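Uncharacterized hypothetical protein (Parabacteroides merdae, PDB 4EI0) is of unknown function and belongs to the DUF4466 family, built largely of antiparallel beta sheets. Local coordinates at residues B[164-169]-B[173-178]; B[239-242]-B[247-250]; B[293-296]-B[302-305]. All coordinates share one frame; numbering follows the deposited sequence.

Contact 1 (B[164-169]-B[173-178]); sequences CYLSFL and EAVHIY
Ser-167 and Tyr-178 meet on one side of the 165-167/176-178 hairpin. The serine CB lies at the edge of the tyrosine ring, in its plane, 3.8 Å from Tyr-178 CE2. The ring also carries His-176 on one face, with CD2 of the imidazole over its centre. His-176 is fixed in turn by its own segment: ND1 donates to Glu-173 OE2 over 2.7 Å, using the syn lone pair of the carboxylate, and the acceptor lies close to the imidazole plane. Ser-167 OG stands anti to the backbone N (chi1 -179°). From there it accepts from Leu-169 N in an ST turn and also bonds to Lys-192 O. Tyr-178 OH bonds to Lys-192 NZ and to Asn-170.

Leu-166 and Ile-177 share the opposite face. They lie side by side and point the same way, with Leu-166 CG 3.6 Å from Ile-177 CD1. Beyond the paired strands, towards the turn, Phe-168 and Val-175 also lie side by side, with Phe-168 CE1 3.8 Å from Val-175 CG2.

Four backbone bonds join the strands, two each in the hydrogen-bonded pairs Tyr-165/Tyr-178 and Ser-167/His-176. Near the turn a water donates to Ser-167 O and Glu-173 O, 2.8 Å from each, and bridges the two segments. Ala-174 O is buried with no polar partner in the model. It lies at the edge of the Phe-168 ring, near its plane, 3.5 Å from Phe-168 CD1.

Within this chain strand 176-178 is an edge strand, and strand 165-167 lies between it and strand 195-199. Val-175 and Phe-168 pack on strand 302-311, Ile-177 on strand 152-159, and Tyr-165 and Tyr-178 against helix 180-185.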
# COMPACT_ATOMS: atom_id res chain seq x y z
N CYS B 164 -26.05 40.03 19.20
CA CYS B 164 -27.29 40.02 18.53
C CYS B 164 -27.35 40.84 17.25
O CYS B 164 -28.41 40.89 16.66
CB CYS B 164 -28.37 40.54 19.50
SG CYS B 164 -28.17 42.24 20.08
N TYR B 165 -26.27 41.46 16.82
CA TYR B 165 -26.37 42.40 15.69
C TYR B 165 -25.57 41.84 14.55
O TYR B 165 -24.34 41.83 14.61
CB TYR B 165 -25.87 43.78 16.12
CG TYR B 165 -26.65 44.42 17.20
CD1 TYR B 165 -27.98 44.74 17.01
CD2 TYR B 165 -26.07 44.79 18.41
CE1 TYR B 165 -28.71 45.36 18.01
CE2 TYR B 165 -26.79 45.42 19.39
CZ TYR B 165 -28.10 45.70 19.21
OH TYR B 165 -28.82 46.34 20.19
N LEU B 166 -26.27 41.35 13.53
CA LEU B 166 -25.64 40.74 12.37
C LEU B 166 -25.35 41.79 11.29
O LEU B 166 -26.25 42.51 10.87
CB LEU B 166 -26.54 39.62 11.77
CG LEU B 166 -26.67 38.27 12.47
CD1 LEU B 166 -27.16 38.36 13.91
CD2 LEU B 166 -27.59 37.40 11.62
N SER B 167 -24.10 41.87 10.84
CA SER B 167 -23.70 42.70 9.70
C SER B 167 -23.20 41.82 8.57
O SER B 167 -22.28 41.01 8.74
CB SER B 167 -22.59 43.67 10.07
OG SER B 167 -22.24 44.48 8.95
N PHE B 168 -23.75 42.03 7.38
CA PHE B 168 -23.30 41.36 6.18
C PHE B 168 -22.43 42.29 5.34
O PHE B 168 -22.23 42.02 4.17
CB PHE B 168 -24.52 40.90 5.32
CG PHE B 168 -25.47 40.00 6.06
CD1 PHE B 168 -25.21 38.64 6.20
CD2 PHE B 168 -26.58 40.51 6.65
CE1 PHE B 168 -26.07 37.83 6.89
CE2 PHE B 168 -27.45 39.72 7.35
CZ PHE B 168 -27.20 38.39 7.48
N LEU B 169 -21.84 43.33 5.95
CA LEU B 169 -21.13 44.37 5.15
C LEU B 169 -19.63 44.39 5.26
O LEU B 169 -19.00 45.16 4.56
CB LEU B 169 -21.69 45.78 5.51
CG LEU B 169 -23.24 45.91 5.37
CD1 LEU B 169 -23.86 47.27 5.72
CD2 LEU B 169 -23.62 45.52 3.93
N GLU B 173 -15.90 38.85 5.08
CA GLU B 173 -16.58 38.22 6.23
C GLU B 173 -18.04 38.02 5.89
O GLU B 173 -18.74 38.99 5.79
CB GLU B 173 -16.51 39.13 7.45
CG GLU B 173 -15.42 38.88 8.48
CD GLU B 173 -15.65 39.69 9.77
OE1 GLU B 173 -15.49 40.92 9.76
OE2 GLU B 173 -16.01 39.10 10.81
N ALA B 174 -18.50 36.77 5.72
CA ALA B 174 -19.89 36.52 5.26
C ALA B 174 -20.91 37.16 6.19
O ALA B 174 -21.92 37.69 5.74
CB ALA B 174 -20.14 35.01 5.14
N VAL B 175 -20.61 37.14 7.47
CA VAL B 175 -21.41 37.83 8.51
C VAL B 175 -20.48 38.14 9.63
O VAL B 175 -19.48 37.41 9.81
CB VAL B 175 -22.58 36.96 9.04
CG1 VAL B 175 -22.10 35.83 9.93
CG2 VAL B 175 -23.58 37.85 9.76
N HIS B 176 -20.80 39.19 10.38
CA HIS B 176 -20.11 39.48 11.64
C HIS B 176 -21.13 39.76 12.68
O HIS B 176 -22.09 40.46 12.41
CB HIS B 176 -19.15 40.68 11.47
CG HIS B 176 -18.29 40.94 12.69
ND1 HIS B 176 -17.08 40.36 12.89
CD2 HIS B 176 -18.55 41.69 13.83
CE1 HIS B 176 -16.58 40.79 14.07
NE2 HIS B 176 -17.49 41.56 14.65
N ILE B 177 -20.96 39.21 13.88
CA ILE B 177 -21.89 39.41 14.99
C ILE B 177 -21.26 40.44 15.94
O ILE B 177 -20.25 40.18 16.54
CB ILE B 177 -22.16 38.11 15.81
CG1 ILE B 177 -22.44 36.88 14.91
CG2 ILE B 177 -23.29 38.36 16.77
CD1 ILE B 177 -23.55 37.04 13.91
N TYR B 178 -21.89 41.60 16.02
CA TYR B 178 -21.57 42.69 16.91
C TYR B 178 -22.47 42.53 18.10
O TYR B 178 -23.56 42.03 17.97
CB TYR B 178 -21.86 44.06 16.24
CG TYR B 178 -20.84 44.39 15.17
CD1 TYR B 178 -19.51 44.65 15.52
CD2 TYR B 178 -21.16 44.36 13.82
CE1 TYR B 178 -18.55 44.90 14.55
CE2 TYR B 178 -20.18 44.62 12.84
CZ TYR B 178 -18.89 44.91 13.22
OH TYR B 178 -17.92 45.17 12.28
O HOH W 1 -19.84 41.09 7.29

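Contact 2 (B[239-242]-B[247-250]); sequences GLQD and DLQY
Leu-248 and Gln-241 carry most of this small contact. One methyl group of the leucine, CD1, reaches the end of the glutamine amide. It lies 3.2 Å from Gln-241 OE1, a close approach of a methyl to an oxygen, and 3.9 Å from Gln-241 CD. The amide nitrogen is further off, with Gln-241 NE2 4.1 Å from Leu-248 CD1. The two side chains run at a slant to each other. Gln-241 is extended beyond CG (chi2 -171°), which carries the amide well out from its backbone to the leucine. Its OE1 is not left to the methyl alone: it also bonds to Tyr-294 OH, on strand 289-299.

The two segments flank the short helix 243-246, so the contact brings together the chain just before and just after a single helical turn. Asp-242 is the N-cap. Its OD1 accepts from Leu-245 N, and more weakly from Gln-244 N. At the other end Asp-247 leaves the helix with positive phi (51°).

Asp-242 has the third largest share of the contact, although its side chain points away from the other segment. The approach here is through the backbone, with Asp-242 O 4.2 Å from Asp-247 N. Ser-246 OG links the two segments, bonding to Asp-242 O and Leu-248 N. Asp-242 OD2 makes a salt bridge to Lys-308, and Asp-247 OD2 makes one to Lys-155.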
# COMPACT_ATOMS: atom_id res chain seq x y z
N GLY B 239 -35.34 23.61 6.63
CA GLY B 239 -34.81 22.35 6.15
C GLY B 239 -34.04 22.46 4.85
O GLY B 239 -33.88 21.46 4.17
N LEU B 240 -33.61 23.67 4.49
CA LEU B 240 -32.79 23.88 3.31
C LEU B 240 -31.34 23.79 3.72
O LEU B 240 -30.76 24.70 4.31
CB LEU B 240 -33.06 25.22 2.61
CG LEU B 240 -32.13 25.50 1.42
CD1 LEU B 240 -32.44 24.48 0.35
CD2 LEU B 240 -32.29 26.89 0.84
N GLN B 241 -30.72 22.66 3.45
CA GLN B 241 -29.46 22.38 4.10
C GLN B 241 -28.41 22.54 3.03
O GLN B 241 -28.66 22.40 1.85
CB GLN B 241 -29.45 21.03 4.85
CG GLN B 241 -30.34 21.10 6.10
CD GLN B 241 -30.27 19.91 7.07
OE1 GLN B 241 -29.95 20.09 8.24
NE2 GLN B 241 -30.58 18.71 6.59
N ASP B 242 -27.25 22.94 3.46
CA ASP B 242 -26.17 23.10 2.56
C ASP B 242 -25.06 22.27 3.20
O ASP B 242 -24.82 22.35 4.42
CB ASP B 242 -25.87 24.59 2.48
CG ASP B 242 -24.60 24.87 1.71
OD1 ASP B 242 -23.51 24.53 2.20
OD2 ASP B 242 -24.71 25.40 0.59
N ASP B 247 -22.66 20.48 7.46
CA ASP B 247 -21.91 19.24 7.66
C ASP B 247 -22.84 18.03 7.93
O ASP B 247 -22.55 17.20 8.77
CB ASP B 247 -20.88 19.39 8.81
CG ASP B 247 -19.75 20.33 8.48
OD1 ASP B 247 -18.65 19.85 8.11
OD2 ASP B 247 -19.94 21.55 8.60
N LEU B 248 -23.97 17.96 7.22
CA LEU B 248 -24.82 16.76 7.21
C LEU B 248 -24.91 16.25 5.78
O LEU B 248 -25.13 17.01 4.85
CB LEU B 248 -26.22 17.03 7.80
CG LEU B 248 -26.34 18.00 9.00
CD1 LEU B 248 -27.79 18.08 9.46
CD2 LEU B 248 -25.40 17.66 10.17
N GLN B 249 -24.70 14.95 5.58
CA GLN B 249 -24.43 14.47 4.22
C GLN B 249 -25.69 14.31 3.34
O GLN B 249 -26.80 14.48 3.83
CB GLN B 249 -23.68 13.14 4.30
CG GLN B 249 -24.31 12.15 5.26
CD GLN B 249 -23.61 10.81 5.20
OE1 GLN B 249 -23.43 10.15 6.22
NE2 GLN B 249 -23.20 10.40 4.00
N TYR B 250 -25.49 13.98 2.06
CA TYR B 250 -26.55 13.87 1.01
C TYR B 250 -27.19 15.20 0.76
O TYR B 250 -28.29 15.28 0.20
CB TYR B 250 -27.65 12.83 1.31
CG TYR B 250 -27.09 11.49 1.67
CD1 TYR B 250 -26.20 10.85 0.81
CD2 TYR B 250 -27.41 10.87 2.87
CE1 TYR B 250 -25.64 9.63 1.13
CE2 TYR B 250 -26.85 9.63 3.20
CZ TYR B 250 -25.97 9.02 2.34
OH TYR B 250 -25.42 7.80 2.66

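Contact 3 (B[293-296]-B[302-305]); sequences VYIN and EVTV
Ile-295 lays its CD1 methyl against Val-305, 3.7 Å from Val-305 CG1. Its other branch turns to a different partner: Ile-295 CG2 lies 3.9 Å from Val-303 CG1. With CG1 beside the backbone N (chi1 -50°), the two arms of the isoleucine part over the neighbouring strand, one for each valine. Val-293 adds a third apolar touch, through its CG1, 4.1 Å from Val-305 CB. The side chain of Val-305 thus has apolar contacts with both Ile-295 and Val-293.

The polar part of the contact is at Asn-296. Its backbone N donates to Thr-304 O over 2.8 Å. The bond is bent, with an angle of 133° at the hydrogen. The donor is also tilted from the carbonyl plane. The Asn-296 side chain leans over the same strand, with Asn-296 OD1 3.3 Å from Val-305 C. That oxygen bonds to Ser-306 OG, one residue past the segment. Asn-296 ND2 bonds to Leu-245 O, at the short helix 243-246. The side chain is thus held at both ends of its amide.

Ile-295 and Val-305 form a non-hydrogen-bonded antiparallel pair. The carbonyl of Tyr-294 takes a CA-H...O contact from Val-305, with Val-305 CA 3.2 Å from Tyr-294 O. Beyond the pair, Phe-209 of strand 207-210 touches Val-293 and Ile-295, while Leu-157 and Val-159 of strand 152-159 pack on Val-305.

This is a beta hairpin of strands 289-299 and 302-311, next to each other in an antiparallel sheet. Its aliphatic side faces strand 207-210 of a second sheet.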
# COMPACT_ATOMS: atom_id res chain seq x y z
N VAL B 293 -28.50 32.62 5.69
CA VAL B 293 -28.20 32.38 7.09
C VAL B 293 -28.85 31.05 7.52
O VAL B 293 -30.05 30.87 7.35
CB VAL B 293 -28.77 33.51 7.95
CG1 VAL B 293 -28.39 33.29 9.43
CG2 VAL B 293 -28.34 34.86 7.37
N TYR B 294 -28.05 30.10 7.99
CA TYR B 294 -28.54 28.76 8.35
C TYR B 294 -28.44 28.63 9.84
O TYR B 294 -27.42 28.97 10.41
CB TYR B 294 -27.71 27.66 7.65
CG TYR B 294 -28.13 26.28 8.08
CD1 TYR B 294 -29.34 25.77 7.66
CD2 TYR B 294 -27.35 25.50 8.93
CE1 TYR B 294 -29.77 24.50 8.03
CE2 TYR B 294 -27.77 24.24 9.33
CZ TYR B 294 -28.97 23.73 8.86
OH TYR B 294 -29.47 22.53 9.27
N ILE B 295 -29.49 28.16 10.48
CA ILE B 295 -29.50 27.95 11.94
C ILE B 295 -29.04 26.53 12.24
O ILE B 295 -29.80 25.58 12.09
CB ILE B 295 -30.89 28.19 12.56
CG1 ILE B 295 -31.49 29.55 12.12
CG2 ILE B 295 -30.85 28.07 14.08
CD1 ILE B 295 -30.68 30.78 12.36
N ASN B 296 -27.78 26.37 12.63
CA ASN B 296 -27.22 25.05 12.94
C ASN B 296 -27.85 24.44 14.20
O ASN B 296 -28.12 23.24 14.24
CB ASN B 296 -25.69 25.12 13.15
CG ASN B 296 -24.93 25.62 11.94
OD1 ASN B 296 -24.56 26.79 11.89
ND2 ASN B 296 -24.62 24.73 11.01
N GLU B 302 -28.65 30.29 23.43
CA GLU B 302 -27.71 30.47 22.34
C GLU B 302 -28.25 29.96 20.99
O GLU B 302 -28.86 28.91 20.90
CB GLU B 302 -26.38 29.74 22.66
CG GLU B 302 -25.29 30.00 21.62
CD GLU B 302 -23.95 29.35 21.91
OE1 GLU B 302 -23.89 28.39 22.70
OE2 GLU B 302 -22.96 29.80 21.30
N VAL B 303 -27.91 30.66 19.92
CA VAL B 303 -28.10 30.16 18.58
C VAL B 303 -26.78 30.06 17.90
O VAL B 303 -25.94 30.93 18.06
CB VAL B 303 -29.05 31.13 17.85
CG1 VAL B 303 -29.21 30.76 16.39
CG2 VAL B 303 -30.40 31.14 18.57
N THR B 304 -26.56 29.03 17.11
CA THR B 304 -25.41 28.95 16.24
C THR B 304 -25.82 29.11 14.76
O THR B 304 -26.70 28.38 14.30
CB THR B 304 -24.69 27.60 16.41
OG1 THR B 304 -24.41 27.38 17.80
CG2 THR B 304 -23.39 27.55 15.65
N VAL B 305 -25.17 30.02 14.03
CA VAL B 305 -25.48 30.27 12.62
C VAL B 305 -24.25 30.04 11.76
O VAL B 305 -23.14 30.16 12.25
CB VAL B 305 -26.07 31.68 12.38
CG1 VAL B 305 -27.27 31.96 13.28
CG2 VAL B 305 -25.02 32.76 12.58

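Along the chain the three contacts follow in series; none nests or crosses. Contact 1 closes a hairpin at the edge of the sheet that contains strands 195-199 and 207-210. Contact 2 then closes a loop round helix 243-246, after strand 233-238. Contact 3 closes the last hairpin, in the sheet that also holds strand 233-238. Contact 3 is the middle piece, its centre about 13 Å from the centres of both others. Phe-168 CZ packs 3.7 Å from Val-293 CG2, one of the touches between the two sheets. Gln-241 ties the helical loop to contact 3. Contacts 1 and 2 do not touch, with nearest atoms about 11 Å apart.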